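Local coordinates for protein putative NAD dependent dehydrogenase (Micromonospora echinospora, PDB 6NOR) that binds NAD and is probably an oxidoreductase of the Gfo/Idh/MocA type that acts in the biosynthesis of the antibiotic gentamicin, at residues A[25-30]-A[86-91]; A[51-56]-A[77-82]; A[169-174]-A[262-267]; A[149-154]-A[272-277]. All blocks are in the same frame, centred on the assembly; numbering follows the deposited sequence.

Overall arrangement
Contacts 1 and 2 belong to the Rossmann domain that binds NAD, contacts 3 and 4 to the other half of the chain, with the centres of contacts 1 and 3 about 35 Å apart. Contact 1 pairs two parallel inner strands of the nucleotide-binding sheet by backbone bonds and valines; contact 2 packs helix 77-81 on the adjoining strand 49-55 without hydrogen bonds between the segments. Contact 3 joins antiparallel strands that are apolar on one face and mixed polar on the other, where a second subunit meets them. Contact 4 lays helix 149-157 against strand 270-275, an end strand to which a third subunit adds its own. All four are largely buried; contacts 3 and 4 also adjoin other subunits.

Contact 1: residues A[25-30]-A[86-91]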
loop_
_atom_site.group_PDB
_atom_site.type_symbol
_atom_site.label_atom_id
_atom_site.label_comp_id
_atom_site.label_asym_id
_atom_site.label_seq_id
_atom_site.Cartn_x
_atom_site.Cartn_y
_atom_site.Cartn_z
ATOM N N LEU A 25 -3.828 35.841 26.136
ATOM C CA LEU A 25 -2.788 35.225 26.924
ATOM C C LEU A 25 -1.455 35.621 26.365
ATOM O O LEU A 25 -1.136 35.305 25.230
ATOM C CB LEU A 25 -2.943 33.712 26.934
ATOM C CG LEU A 25 -1.931 32.931 27.776
ATOM C CD1 LEU A 25 -2.248 33.050 29.268
ATOM C CD2 LEU A 25 -1.899 31.488 27.329
ATOM N N GLY A 26 -0.678 36.332 27.164
ATOM C CA GLY A 26 0.637 36.773 26.751
ATOM C C GLY A 26 1.595 35.609 26.850
ATOM O O GLY A 26 1.625 34.907 27.866
ATOM N N VAL A 27 2.385 35.415 25.795
ATOM C CA VAL A 27 3.256 34.256 25.684
ATOM C C VAL A 27 4.703 34.662 25.428
ATOM O O VAL A 27 4.961 35.603 24.680
ATOM C CB VAL A 27 2.777 33.348 24.551
ATOM C CG1 VAL A 27 3.647 32.100 24.438
ATOM C CG2 VAL A 27 1.327 32.971 24.774
ATOM N N ALA A 28 5.642 33.975 26.069
ATOM C CA ALA A 28 7.047 34.058 25.665
ATOM C C ALA A 28 7.517 32.725 25.094
ATOM O O ALA A 28 7.146 31.664 25.576
ATOM C CB ALA A 28 7.926 34.466 26.825
ATOM N N VAL A 29 8.335 32.792 24.058
ATOM C CA VAL A 29 8.932 31.606 23.482
ATOM C C VAL A 29 10.427 31.661 23.725
ATOM O O VAL A 29 11.064 32.636 23.384
ATOM C CB VAL A 29 8.635 31.488 21.975
ATOM C CG1 VAL A 29 9.455 30.379 21.343
ATOM C CG2 VAL A 29 7.165 31.233 21.752
ATOM N N VAL A 30 10.968 30.615 24.338
ATOM C CA VAL A 30 12.380 30.555 24.669
ATOM C C VAL A 30 13.025 29.522 23.775
ATOM O O VAL A 30 12.665 28.352 23.809
ATOM C CB VAL A 30 12.619 30.174 26.130
ATOM C CG1 VAL A 30 14.115 30.276 26.473
ATOM C CG2 VAL A 30 11.762 31.031 27.064
ATOM N N VAL A 86 3.008 38.452 30.332
ATOM C CA VAL A 86 3.405 37.080 30.083
ATOM C C VAL A 86 2.899 36.140 31.184
ATOM O O VAL A 86 3.209 36.312 32.356
ATOM C CB VAL A 86 4.912 36.966 29.968
ATOM C CG1 VAL A 86 5.300 35.522 29.736
ATOM C CG2 VAL A 86 5.408 37.830 28.831
ATOM N N ARG A 87 2.104 35.151 30.792
ATOM C CA ARG A 87 1.544 34.202 31.745
ATOM C C ARG A 87 1.874 32.769 31.336
ATOM O O ARG A 87 1.601 31.812 32.065
ATOM C CB ARG A 87 0.031 34.385 31.848
ATOM C CG ARG A 87 -0.402 35.561 32.737
ATOM C CD ARG A 87 -1.906 35.769 32.628
ATOM N NE ARG A 87 -2.668 34.595 33.056
ATOM C CZ ARG A 87 -3.869 34.272 32.584
ATOM N NH1 ARG A 87 -4.446 35.033 31.656
ATOM N NH2 ARG A 87 -4.488 33.182 33.027
ATOM N N PHE A 88 2.465 32.631 30.159
ATOM C CA PHE A 88 2.670 31.335 29.574
ATOM C C PHE A 88 3.965 31.335 28.785
ATOM O O PHE A 88 4.179 32.169 27.919
ATOM C CB PHE A 88 1.474 30.969 28.696
ATOM C CG PHE A 88 1.639 29.689 27.922
ATOM C CD1 PHE A 88 1.948 28.509 28.562
ATOM C CD2 PHE A 88 1.474 29.676 26.547
ATOM C CE1 PHE A 88 2.093 27.328 27.850
ATOM C CE2 PHE A 88 1.612 28.498 25.819
ATOM C CZ PHE A 88 1.921 27.319 26.476
ATOM N N VAL A 89 4.839 30.399 29.110
ATOM C CA VAL A 89 6.143 30.334 28.487
ATOM C C VAL A 89 6.357 28.971 27.835
ATOM O O VAL A 89 6.105 27.938 28.442
ATOM C CB VAL A 89 7.261 30.591 29.512
ATOM C CG1 VAL A 89 8.617 30.599 28.825
ATOM C CG2 VAL A 89 7.006 31.897 30.257
ATOM N N VAL A 90 6.788 28.997 26.581
ATOM C CA VAL A 90 7.172 27.817 25.835
ATOM C C VAL A 90 8.691 27.692 25.838
ATOM O O VAL A 90 9.401 28.618 25.435
ATOM C CB VAL A 90 6.667 27.870 24.375
ATOM C CG1 VAL A 90 7.175 26.653 23.591
ATOM C CG2 VAL A 90 5.175 27.886 24.344
ATOM N N VAL A 91 9.180 26.545 26.300
ATOM C CA VAL A 91 10.613 26.283 26.359
ATOM C C VAL A 91 11.061 25.262 25.311
ATOM O O VAL A 91 10.804 24.071 25.425
ATOM C CB VAL A 91 11.021 25.797 27.744
ATOM C CG1 VAL A 91 12.503 25.512 27.786
ATOM C CG2 VAL A 91 10.672 26.837 28.772
#
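Ala-28 uses both its N-H and its C=O toward strand 86-91: its N gives to Phe-88 O at 3.0 Å, and its O accepts from Val-90 N at 2.9 Å. Strands 25-30 and 86-91 are thereby joined in parallel, and Val-30 N continues the pattern to Val-90 O at 2.8 Å. The start is less regular, for Gly-26 O takes a straight bond from Arg-87 N (3.0 Å, 175°) and a weak one from Phe-88 N.

The apolar contacts divide between two faces. On one, Val-27 lies alongside Phe-88 and points the same way, its CG2 meeting ring atom CD2 at 3.7 Å from the edge, in the ring plane. On the other, Val-30 CG2 touches Val-89 CG1 at 3.6 Å. Ala-28 CB also meets Val-86 CG1 (4.1 Å). Beta-branched valines suit such inner strands because they favour extended backbone and fill both faces with methyls.

At the start of the pair, buried Leu-25 has CG anti to its backbone N (chi1 -178°), which directs the branch toward strand 86-91. CD2 meets Phe-88 CB, and CD1 lies over one face of the guanidinium of exposed Arg-87, 3.7 Å above its plane.

These are the first and fourth strands of the Rossmann sheet, flanked by strands 49-55 and 111-114. Helix 98-107 packs on the Val-30 and Val-89 face, helix 313-326 on Leu-25 and Phe-88, and Val-30 also touches NAD.

Contact 2: residues A[51-56]-A[77-82]; sequences LRWVVD and LDEALA. With NAD (nicotinamide-adenine-dinucleotide), chain G.
Trp-53 meets helix 77-81 chiefly through Ala-80. Its CB lies 3.9 Å from Ala-80 CB, and CG, anti to the carbonyl carbon (chi1 -66°), comes nearer at 3.7 Å from that methyl. Along the five-membered ring, Ala-80 CA stands over the face in a CH-pi contact, 3.8 Å from the centroid and 1° off the normal; the small methyl of alanine allows the backbone to come this close to the indole. NE1 is hydrogen-bonded to OD2 of Asp-83, which follows residues 77-82. At the far end CH2 touches Glu-79 CG at 3.6 Å; the carboxylate goes on to Thr-74. This is helix-on-sheet packing in the Rossmann fold, with Asp-56, just after strand 49-55, accepting the adenosine ribose hydroxyls O2B (2.6 Å, at OD1) and O3B (2.7 Å, at OD2) of NAD. Without the indole, as with an alanine here, a gap would probably open against Ala-80 and Asp-83 would lose its N-H partner. Nearer the nucleotide, Val-55 CG2 meets Ala-80 CB at 3.9 Å and CG1 packs on the backbone of Leu-77.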
loop_
_atom_site.group_PDB
_atom_site.type_symbol
_atom_site.label_atom_id
_atom_site.label_comp_id
_atom_site.label_asym_id
_atom_site.label_seq_id
_atom_site.Cartn_x
_atom_site.Cartn_y
_atom_site.Cartn_z
ATOM N N LEU A 51 1.722 36.717 21.383
ATOM C CA LEU A 51 3.157 36.412 21.429
ATOM C C LEU A 51 3.934 37.677 21.696
ATOM O O LEU A 51 4.108 38.504 20.814
ATOM C CB LEU A 51 3.649 35.762 20.123
ATOM C CG LEU A 51 5.162 35.471 20.112
ATOM C CD1 LEU A 51 5.569 34.522 21.227
ATOM C CD2 LEU A 51 5.663 34.954 18.777
ATOM N N ARG A 52 4.410 37.825 22.921
ATOM C CA ARG A 52 5.069 39.064 23.328
ATOM C C ARG A 52 6.587 39.014 23.200
ATOM O O ARG A 52 7.217 39.995 22.801
ATOM C CB ARG A 52 4.667 39.400 24.756
ATOM C CG ARG A 52 3.167 39.528 24.894
ATOM C CD ARG A 52 2.773 40.000 26.276
ATOM N NE ARG A 52 3.387 41.276 26.635
ATOM C CZ ARG A 52 2.869 42.464 26.341
ATOM N NH1 ARG A 52 1.724 42.541 25.679
ATOM N NH2 ARG A 52 3.501 43.576 26.705
ATOM N N TRP A 53 7.172 37.862 23.507
ATOM C CA TRP A 53 8.622 37.748 23.529
ATOM C C TRP A 53 9.121 36.478 22.855
ATOM O O TRP A 53 8.520 35.421 22.993
ATOM C CB TRP A 53 9.131 37.781 24.969
ATOM C CG TRP A 53 8.930 39.072 25.704
ATOM C CD1 TRP A 53 7.862 39.412 26.461
ATOM C CD2 TRP A 53 9.839 40.181 25.768
ATOM N NE1 TRP A 53 8.035 40.664 26.992
ATOM C CE2 TRP A 53 9.242 41.161 26.576
ATOM C CE3 TRP A 53 11.094 40.443 25.207
ATOM C CZ2 TRP A 53 9.858 42.385 26.858
ATOM C CZ3 TRP A 53 11.714 41.661 25.491
ATOM C CH2 TRP A 53 11.092 42.613 26.310
ATOM N N VAL A 54 10.212 36.628 22.114
ATOM C CA VAL A 54 11.103 35.556 21.738
ATOM C C VAL A 54 12.390 35.745 22.538
ATOM O O VAL A 54 13.002 36.809 22.485
ATOM C CB VAL A 54 11.416 35.561 20.231
ATOM C CG1 VAL A 54 12.390 34.464 19.884
ATOM C CG2 VAL A 54 10.161 35.377 19.434
ATOM N N VAL A 55 12.762 34.735 23.320
ATOM C CA VAL A 55 14.022 34.722 24.060
ATOM C C VAL A 55 14.970 33.757 23.383
ATOM O O VAL A 55 14.592 32.616 23.126
ATOM C CB VAL A 55 13.831 34.294 25.526
ATOM C CG1 VAL A 55 15.171 34.389 26.301
ATOM C CG2 VAL A 55 12.763 35.145 26.206
ATOM N N ASP A 56 16.182 34.204 23.071
ATOM C CA ASP A 56 17.183 33.336 22.441
ATOM C C ASP A 56 18.569 33.861 22.745
ATOM O O ASP A 56 18.773 35.065 22.780
ATOM C CB ASP A 56 16.985 33.234 20.925
ATOM C CG ASP A 56 17.566 31.925 20.329
ATOM O OD1 ASP A 56 18.804 31.765 20.283
ATOM O OD2 ASP A 56 16.782 31.054 19.891
ATOM N N LEU A 77 16.166 35.834 29.650
ATOM C CA LEU A 77 14.891 35.316 30.116
ATOM C C LEU A 77 14.224 36.258 31.120
ATOM O O LEU A 77 13.004 36.358 31.179
ATOM C CB LEU A 77 15.084 33.922 30.732
ATOM C CG LEU A 77 13.806 33.273 31.256
ATOM C CD1 LEU A 77 12.829 33.061 30.109
ATOM C CD2 LEU A 77 14.089 31.959 31.967
ATOM N N ASP A 78 15.032 36.972 31.892
ATOM C CA ASP A 78 14.511 37.825 32.949
ATOM C C ASP A 78 13.780 39.045 32.422
ATOM O O ASP A 78 12.880 39.554 33.078
ATOM C CB ASP A 78 15.640 38.262 33.880
ATOM C CG ASP A 78 15.830 37.305 35.044
ATOM O OD1 ASP A 78 14.816 36.756 35.529
ATOM O OD2 ASP A 78 16.988 37.092 35.468
ATOM N N GLU A 79 14.165 39.514 31.243
ATOM C CA GLU A 79 13.489 40.654 30.658
ATOM C C GLU A 79 12.037 40.279 30.330
ATOM O O GLU A 79 11.110 41.024 30.638
ATOM C CB GLU A 79 14.230 41.146 29.415
ATOM C CG GLU A 79 13.668 42.437 28.865
ATOM C CD GLU A 79 14.525 43.055 27.780
ATOM O OE1 GLU A 79 14.215 44.182 27.351
ATOM O OE2 GLU A 79 15.503 42.419 27.348
ATOM N N ALA A 80 11.845 39.099 29.747
ATOM C CA ALA A 80 10.513 38.625 29.393
ATOM C C ALA A 80 9.681 38.338 30.627
ATOM O O ALA A 80 8.467 38.516 30.613
ATOM C CB ALA A 80 10.603 37.365 28.520
ATOM N N LEU A 81 10.329 37.868 31.686
ATOM C CA LEU A 81 9.630 37.531 32.912
ATOM C C LEU A 81 9.315 38.799 33.719
ATOM O O LEU A 81 8.558 38.756 34.684
ATOM C CB LEU A 81 10.456 36.568 33.756
ATOM C CG LEU A 81 10.591 35.139 33.211
ATOM C CD1 LEU A 81 11.613 34.333 34.016
ATOM C CD2 LEU A 81 9.246 34.422 33.192
ATOM N N ALA A 82 9.905 39.920 33.326
ATOM C CA ALA A 82 9.619 41.189 33.984
ATOM C C ALA A 82 8.362 41.798 33.379
ATOM O O ALA A 82 7.818 42.770 33.889
ATOM C CB ALA A 82 10.784 42.134 33.857
HETATM P PA NAD G . 17.374 24.147 17.590
HETATM O O1A NAD G . 18.902 23.914 17.671
HETATM O O2A NAD G . 16.866 24.282 16.204
HETATM O O5B NAD G . 17.013 25.454 18.379
HETATM C C5B NAD G . 17.517 25.618 19.692
HETATM C C4B NAD G . 17.403 27.135 19.999
HETATM O O4B NAD G . 17.566 27.369 21.269
HETATM C C3B NAD G . 18.526 27.863 19.295
HETATM O O3B NAD G . 17.993 28.942 18.653
HETATM C C2B NAD G . 19.472 28.308 20.444
HETATM O O2B NAD G . 20.132 29.565 20.048
HETATM C C1B NAD G . 18.650 28.528 21.389
HETATM N N9A NAD G . 19.231 28.393 22.711
HETATM C C8A NAD G . 20.211 27.579 23.152
HETATM N N7A NAD G . 20.361 27.796 24.482
HETATM C C5A NAD G . 19.487 28.733 24.853
HETATM C C6A NAD G . 19.230 29.325 26.055
HETATM N N6A NAD G . 19.851 29.073 27.258
HETATM N N1A NAD G . 18.277 30.239 26.158
HETATM C C2A NAD G . 17.568 30.613 25.065
HETATM N N3A NAD G . 17.830 30.032 23.869
HETATM C C4A NAD G . 18.778 29.095 23.762
HETATM O O3 NAD G . 16.696 22.954 18.312
HETATM P PN NAD G . 15.188 22.458 18.183
HETATM O O1N NAD G . 14.186 23.557 18.037
HETATM O O2N NAD G . 15.076 21.463 17.040
HETATM O O5D NAD G . 14.884 21.703 19.533
HETATM C C5D NAD G . 14.572 22.421 20.712
HETATM C C4D NAD G . 13.744 21.517 21.648
HETATM O O4D NAD G . 12.657 21.076 21.083
HETATM C C3D NAD G . 14.554 20.240 22.021
HETATM O O3D NAD G . 14.344 19.963 23.286
HETATM C C2D NAD G . 13.997 19.158 21.072
HETATM O O2D NAD G . 14.191 17.813 21.684
HETATM C C1D NAD G . 12.737 19.472 20.960
HETATM N N1N NAD G . 12.174 19.057 19.710
HETATM C C2N NAD G . 10.886 18.532 19.706
HETATM C C3N NAD G . 10.285 18.110 18.518
HETATM C C7N NAD G . 8.867 17.521 18.604
HETATM O O7N NAD G . 8.353 17.072 17.648
HETATM N N7N NAD G . 8.199 17.496 19.859
HETATM C C4N NAD G . 10.949 18.189 17.315
HETATM C C5N NAD G . 12.238 18.724 17.309
HETATM C C6N NAD G . 12.849 19.156 18.518
#

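Contact 3: residues A[169-174]-A[262-267]; sequences SVRVAF and TVEVIG
The guanidinium of Arg-171 and the carboxylate of Glu-264 belong to facing residues of two antiparallel strands, yet their planes stand 69° apart and neither group stacks on the other. Glu-264 OE2 instead rests beside the aliphatic stem of Arg-171, 3.8 Å from CB, with 4.8 Å to NH1. The carboxylate has its salt bridge with Arg-175 of the second subunit; Arg-171, extended from CG to NE, reaches Asp-250 of its own chain.

Among the backbone bonds, Arg-171 and Glu-264 exchange N-H and C=O in both directions, each 2.8 Å from N to O. Ser-169 with Ile-266, and Ala-173 with Thr-262, form the other hydrogen-bonded pairs. A water gives a hydrogen bond to Arg-171 O and is bonded to Thr-262 OG1 at 2.7 Å, tying a side chain to the strand opposite.

The other face is apolar: Val-170 CG2 meets Val-265 CG2 at 3.8 Å, and helix 199-209 packs on Val-172, Val-263 and Val-265, a setting that suits valine. These two strands thus pair a hydrophobic face with a mixed polar one, and the salt bridge from Glu-264 to Arg-175 of the second subunit suggests that the polar face contributes to assembly.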
loop_
_atom_site.group_PDB
_atom_site.type_symbol
_atom_site.label_atom_id
_atom_site.label_comp_id
_atom_site.label_asym_id
_atom_site.label_seq_id
_atom_site.Cartn_x
_atom_site.Cartn_y
_atom_site.Cartn_z
ATOM N N SER A 169 0.817 -7.271 22.292
ATOM C CA SER A 169 1.937 -6.665 21.581
ATOM C C SER A 169 1.635 -5.247 21.200
ATOM O O SER A 169 0.548 -4.950 20.714
ATOM C CB SER A 169 2.281 -7.441 20.310
ATOM O OG SER A 169 3.211 -8.467 20.566
ATOM N N VAL A 170 2.600 -4.369 21.419
ATOM C CA VAL A 170 2.523 -3.050 20.856
ATOM C C VAL A 170 3.907 -2.733 20.317
ATOM O O VAL A 170 4.910 -3.166 20.878
ATOM C CB VAL A 170 2.047 -2.007 21.868
ATOM C CG1 VAL A 170 3.001 -1.909 23.057
ATOM C CG2 VAL A 170 1.899 -0.654 21.192
ATOM N N ARG A 171 3.953 -2.033 19.194
ATOM C CA ARG A 171 5.206 -1.696 18.576
ATOM C C ARG A 171 5.157 -0.287 18.001
ATOM O O ARG A 171 4.234 0.060 17.307
ATOM C CB ARG A 171 5.553 -2.697 17.480
ATOM C CG ARG A 171 6.698 -2.248 16.602
ATOM C CD ARG A 171 7.478 -3.415 15.998
ATOM N NE ARG A 171 8.787 -2.973 15.506
ATOM C CZ ARG A 171 8.978 -2.445 14.305
ATOM N NH1 ARG A 171 7.949 -2.294 13.471
ATOM N NH2 ARG A 171 10.187 -2.075 13.936
ATOM N N VAL A 172 6.161 0.511 18.321
ATOM C CA VAL A 172 6.322 1.817 17.732
ATOM C C VAL A 172 7.688 1.924 17.094
ATOM O O VAL A 172 8.691 1.708 17.742
ATOM C CB VAL A 172 6.183 2.948 18.750
ATOM C CG1 VAL A 172 6.286 4.260 18.035
ATOM C CG2 VAL A 172 4.867 2.848 19.490
ATOM N N ALA A 173 7.710 2.250 15.810
ATOM C CA ALA A 173 8.945 2.445 15.090
ATOM C C ALA A 173 9.089 3.895 14.697
ATOM O O ALA A 173 8.161 4.499 14.172
ATOM C CB ALA A 173 8.993 1.538 13.855
ATOM N N PHE A 174 10.242 4.476 14.971
ATOM C CA PHE A 174 10.407 5.891 14.664
ATOM C C PHE A 174 11.805 6.127 14.096
ATOM O O PHE A 174 12.811 5.946 14.765
ATOM C CB PHE A 174 10.084 6.744 15.907
ATOM C CG PHE A 174 9.932 8.231 15.632
ATOM C CD1 PHE A 174 10.111 8.751 14.371
ATOM C CD2 PHE A 174 9.430 9.062 16.599
ATOM C CE1 PHE A 174 9.939 10.084 14.118
ATOM C CE2 PHE A 174 9.232 10.412 16.350
ATOM C CZ PHE A 174 9.492 10.923 15.101
ATOM N N THR A 262 5.374 4.699 12.863
ATOM C CA THR A 262 4.262 3.753 12.868
ATOM C C THR A 262 3.945 3.176 14.261
ATOM O O THR A 262 4.806 3.039 15.132
ATOM C CB THR A 262 4.522 2.560 11.917
ATOM O OG1 THR A 262 5.615 1.795 12.417
ATOM C CG2 THR A 262 4.846 3.016 10.470
ATOM N N VAL A 263 2.683 2.820 14.432
ATOM C CA VAL A 263 2.181 2.249 15.656
ATOM C C VAL A 263 1.408 0.987 15.335
ATOM O O VAL A 263 0.602 0.967 14.417
ATOM C CB VAL A 263 1.261 3.220 16.408
ATOM C CG1 VAL A 263 0.762 2.566 17.673
ATOM C CG2 VAL A 263 1.996 4.513 16.744
ATOM N N GLU A 264 1.657 -0.063 16.100
ATOM C CA GLU A 264 1.012 -1.348 15.899
ATOM C C GLU A 264 0.591 -1.919 17.243
ATOM O O GLU A 264 1.381 -1.995 18.167
ATOM C CB GLU A 264 1.972 -2.283 15.179
ATOM C CG GLU A 264 1.450 -3.631 14.774
ATOM C CD GLU A 264 2.563 -4.482 14.138
ATOM O OE1 GLU A 264 2.265 -5.307 13.246
ATOM O OE2 GLU A 264 3.747 -4.316 14.526
ATOM N N VAL A 265 -0.673 -2.279 17.354
ATOM C CA VAL A 265 -1.184 -2.960 18.529
ATOM C C VAL A 265 -1.828 -4.274 18.123
ATOM O O VAL A 265 -2.675 -4.302 17.232
ATOM C CB VAL A 265 -2.210 -2.096 19.268
ATOM C CG1 VAL A 265 -2.793 -2.857 20.458
ATOM C CG2 VAL A 265 -1.581 -0.785 19.727
ATOM N N ILE A 266 -1.422 -5.365 18.763
ATOM C CA ILE A 266 -1.938 -6.694 18.427
ATOM C C ILE A 266 -2.569 -7.434 19.615
ATOM O O ILE A 266 -1.926 -7.661 20.638
ATOM C CB ILE A 266 -0.827 -7.564 17.842
ATOM C CG1 ILE A 266 -0.058 -6.785 16.777
ATOM C CG2 ILE A 266 -1.381 -8.881 17.241
ATOM C CD1 ILE A 266 1.069 -7.589 16.160
ATOM N N GLY A 267 -3.831 -7.815 19.462
ATOM C CA GLY A 267 -4.515 -8.628 20.442
ATOM C C GLY A 267 -4.841 -10.024 19.928
ATOM O O GLY A 267 -4.423 -10.400 18.832
HETATM O O HOH W 1 4.880 0.046 14.355
#

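Contact 4: residues A[149-154]-A[272-277]; sequences PKFVRA and VTADLW
Ala-154 and Ala-274 meet methyl to methyl, CB to CB at 3.9 Å, where helix 149-157 runs antiparallel alongside strand 270-275. Alanine at both places lets the helix come close to the sheet. The tight part continues: Val-272 CG1 reaches Ala-154 CB at 4.1 Å, while Phe-151 turns its edge to Ala-274 CB, near the ring plane, with CE1 at 3.9 Å. Beyond it CZ meets Leu-276 CB, the two side chains crossing at about a right angle.

The other side of the strand takes little part in the helix contact. Thr-273 and Asp-275 have their CB atoms turned away from the helix and are partly exposed; Thr-273 packs on Glu-283 of the third subunit, which pairs with this end strand and continues the sheet.

Lys-150 bends at chi3 (-54°), and its NZ bonds Asp-275 O at 3.0 Å, weakly Leu-276 O, and also Gly-279 O. Were a leucine to stand at this position, these carbonyls would be likely to lose their shared donor, leaving the chain after the strand freer to move. Held by neutral carbonyls, the positive charge of this buried ammonium is probably stabilised by several backbone dipoles, Asp-275 OD1 being too distant, at 6.2 Å from NZ, for direct pairing.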
loop_
_atom_site.group_PDB
_atom_site.type_symbol
_atom_site.label_atom_id
_atom_site.label_comp_id
_atom_site.label_asym_id
_atom_site.label_seq_id
_atom_site.Cartn_x
_atom_site.Cartn_y
_atom_site.Cartn_z
ATOM N N PRO A 149 -4.275 13.495 15.145
ATOM C CA PRO A 149 -5.638 13.084 14.789
ATOM C C PRO A 149 -5.723 11.612 14.366
ATOM O O PRO A 149 -6.612 10.874 14.795
ATOM C CB PRO A 149 -5.972 13.999 13.614
ATOM C CG PRO A 149 -5.092 15.178 13.792
ATOM C CD PRO A 149 -3.835 14.681 14.396
ATOM N N LYS A 150 -4.784 11.198 13.530
ATOM C CA LYS A 150 -4.720 9.827 13.065
ATOM C C LYS A 150 -4.468 8.842 14.200
ATOM O O LYS A 150 -5.094 7.787 14.250
ATOM C CB LYS A 150 -3.633 9.691 11.993
ATOM C CG LYS A 150 -3.502 8.330 11.409
ATOM C CD LYS A 150 -2.422 8.292 10.348
ATOM C CE LYS A 150 -2.668 9.359 9.311
ATOM N NZ LYS A 150 -1.657 9.267 8.274
ATOM N N PHE A 151 -3.552 9.186 15.103
ATOM C CA PHE A 151 -3.209 8.318 16.221
ATOM C C PHE A 151 -4.308 8.296 17.279
ATOM O O PHE A 151 -4.527 7.289 17.909
ATOM C CB PHE A 151 -1.880 8.754 16.843
ATOM C CG PHE A 151 -0.672 8.414 16.008
ATOM C CD1 PHE A 151 -0.761 7.530 14.952
ATOM C CD2 PHE A 151 0.539 8.998 16.262
ATOM C CE1 PHE A 151 0.356 7.224 14.176
ATOM C CE2 PHE A 151 1.655 8.698 15.502
ATOM C CZ PHE A 151 1.563 7.811 14.455
ATOM N N VAL A 152 -5.009 9.404 17.457
ATOM C CA VAL A 152 -6.142 9.454 18.356
ATOM C C VAL A 152 -7.225 8.490 17.896
ATOM O O VAL A 152 -7.730 7.689 18.676
ATOM C CB VAL A 152 -6.711 10.884 18.450
ATOM C CG1 VAL A 152 -8.026 10.880 19.161
ATOM C CG2 VAL A 152 -5.724 11.791 19.167
ATOM N N ARG A 153 -7.553 8.554 16.613
ATOM C CA ARG A 153 -8.422 7.567 15.994
ATOM C C ARG A 153 -7.962 6.138 16.233
ATOM O O ARG A 153 -8.748 5.294 16.611
ATOM C CB ARG A 153 -8.517 7.814 14.497
ATOM C CG ARG A 153 -9.399 6.820 13.793
ATOM C CD ARG A 153 -10.795 6.817 14.389
ATOM N NE ARG A 153 -11.776 6.333 13.440
ATOM C CZ ARG A 153 -12.857 5.639 13.767
ATOM N NH1 ARG A 153 -13.090 5.332 15.028
ATOM N NH2 ARG A 153 -13.703 5.250 12.825
ATOM N N ALA A 154 -6.685 5.866 16.016
ATOM C CA ALA A 154 -6.169 4.520 16.201
ATOM C C ALA A 154 -6.210 4.100 17.680
ATOM O O ALA A 154 -6.455 2.934 18.008
ATOM C CB ALA A 154 -4.752 4.421 15.660
ATOM N N VAL A 272 -4.607 -3.209 15.390
ATOM C CA VAL A 272 -4.733 -1.866 14.863
ATOM C C VAL A 272 -3.351 -1.333 14.493
ATOM O O VAL A 272 -2.418 -1.496 15.250
ATOM C CB VAL A 272 -5.402 -0.913 15.871
ATOM C CG1 VAL A 272 -5.567 0.471 15.268
ATOM C CG2 VAL A 272 -6.742 -1.433 16.296
ATOM N N THR A 273 -3.214 -0.727 13.314
ATOM C CA THR A 273 -1.959 -0.095 12.921
ATOM C C THR A 273 -2.227 1.265 12.346
ATOM O O THR A 273 -3.327 1.536 11.876
ATOM C CB THR A 273 -1.140 -0.905 11.863
ATOM O OG1 THR A 273 -1.798 -0.865 10.595
ATOM C CG2 THR A 273 -0.901 -2.363 12.300
ATOM N N ALA A 274 -1.216 2.123 12.388
ATOM C CA ALA A 274 -1.339 3.466 11.857
ATOM C C ALA A 274 0.031 3.947 11.431
ATOM O O ALA A 274 1.027 3.661 12.071
ATOM C CB ALA A 274 -1.962 4.410 12.876
ATOM N N ASP A 275 0.058 4.670 10.328
ATOM C CA ASP A 275 1.281 5.115 9.706
ATOM C C ASP A 275 1.175 6.604 9.427
ATOM O O ASP A 275 0.348 7.035 8.623
ATOM C CB ASP A 275 1.508 4.316 8.417
ATOM C CG ASP A 275 2.859 4.545 7.803
ATOM O OD1 ASP A 275 3.393 5.671 7.902
ATOM O OD2 ASP A 275 3.381 3.591 7.186
ATOM N N LEU A 276 2.009 7.393 10.084
ATOM C CA LEU A 276 1.913 8.844 9.966
ATOM C C LEU A 276 2.411 9.371 8.623
ATOM O O LEU A 276 1.638 9.933 7.853
ATOM C CB LEU A 276 2.685 9.519 11.093
ATOM C CG LEU A 276 2.535 11.030 11.192
ATOM C CD1 LEU A 276 1.076 11.402 11.353
ATOM C CD2 LEU A 276 3.360 11.601 12.337
ATOM N N TRP A 277 3.699 9.195 8.357
ATOM C CA TRP A 277 4.338 9.775 7.174
ATOM C C TRP A 277 4.130 8.981 5.880
ATOM O O TRP A 277 4.092 9.581 4.815
ATOM C CB TRP A 277 5.833 9.950 7.427
ATOM C CG TRP A 277 6.078 10.809 8.622
ATOM C CD1 TRP A 277 6.602 10.431 9.819
ATOM C CD2 TRP A 277 5.734 12.183 8.751
ATOM N NE1 TRP A 277 6.624 11.493 10.688
ATOM C CE2 TRP A 277 6.093 12.584 10.053
ATOM C CE3 TRP A 277 5.162 13.123 7.886
ATOM C CZ2 TRP A 277 5.917 13.890 10.505
ATOM C CZ3 TRP A 277 4.982 14.419 8.344
ATOM C CH2 TRP A 277 5.361 14.787 9.641
#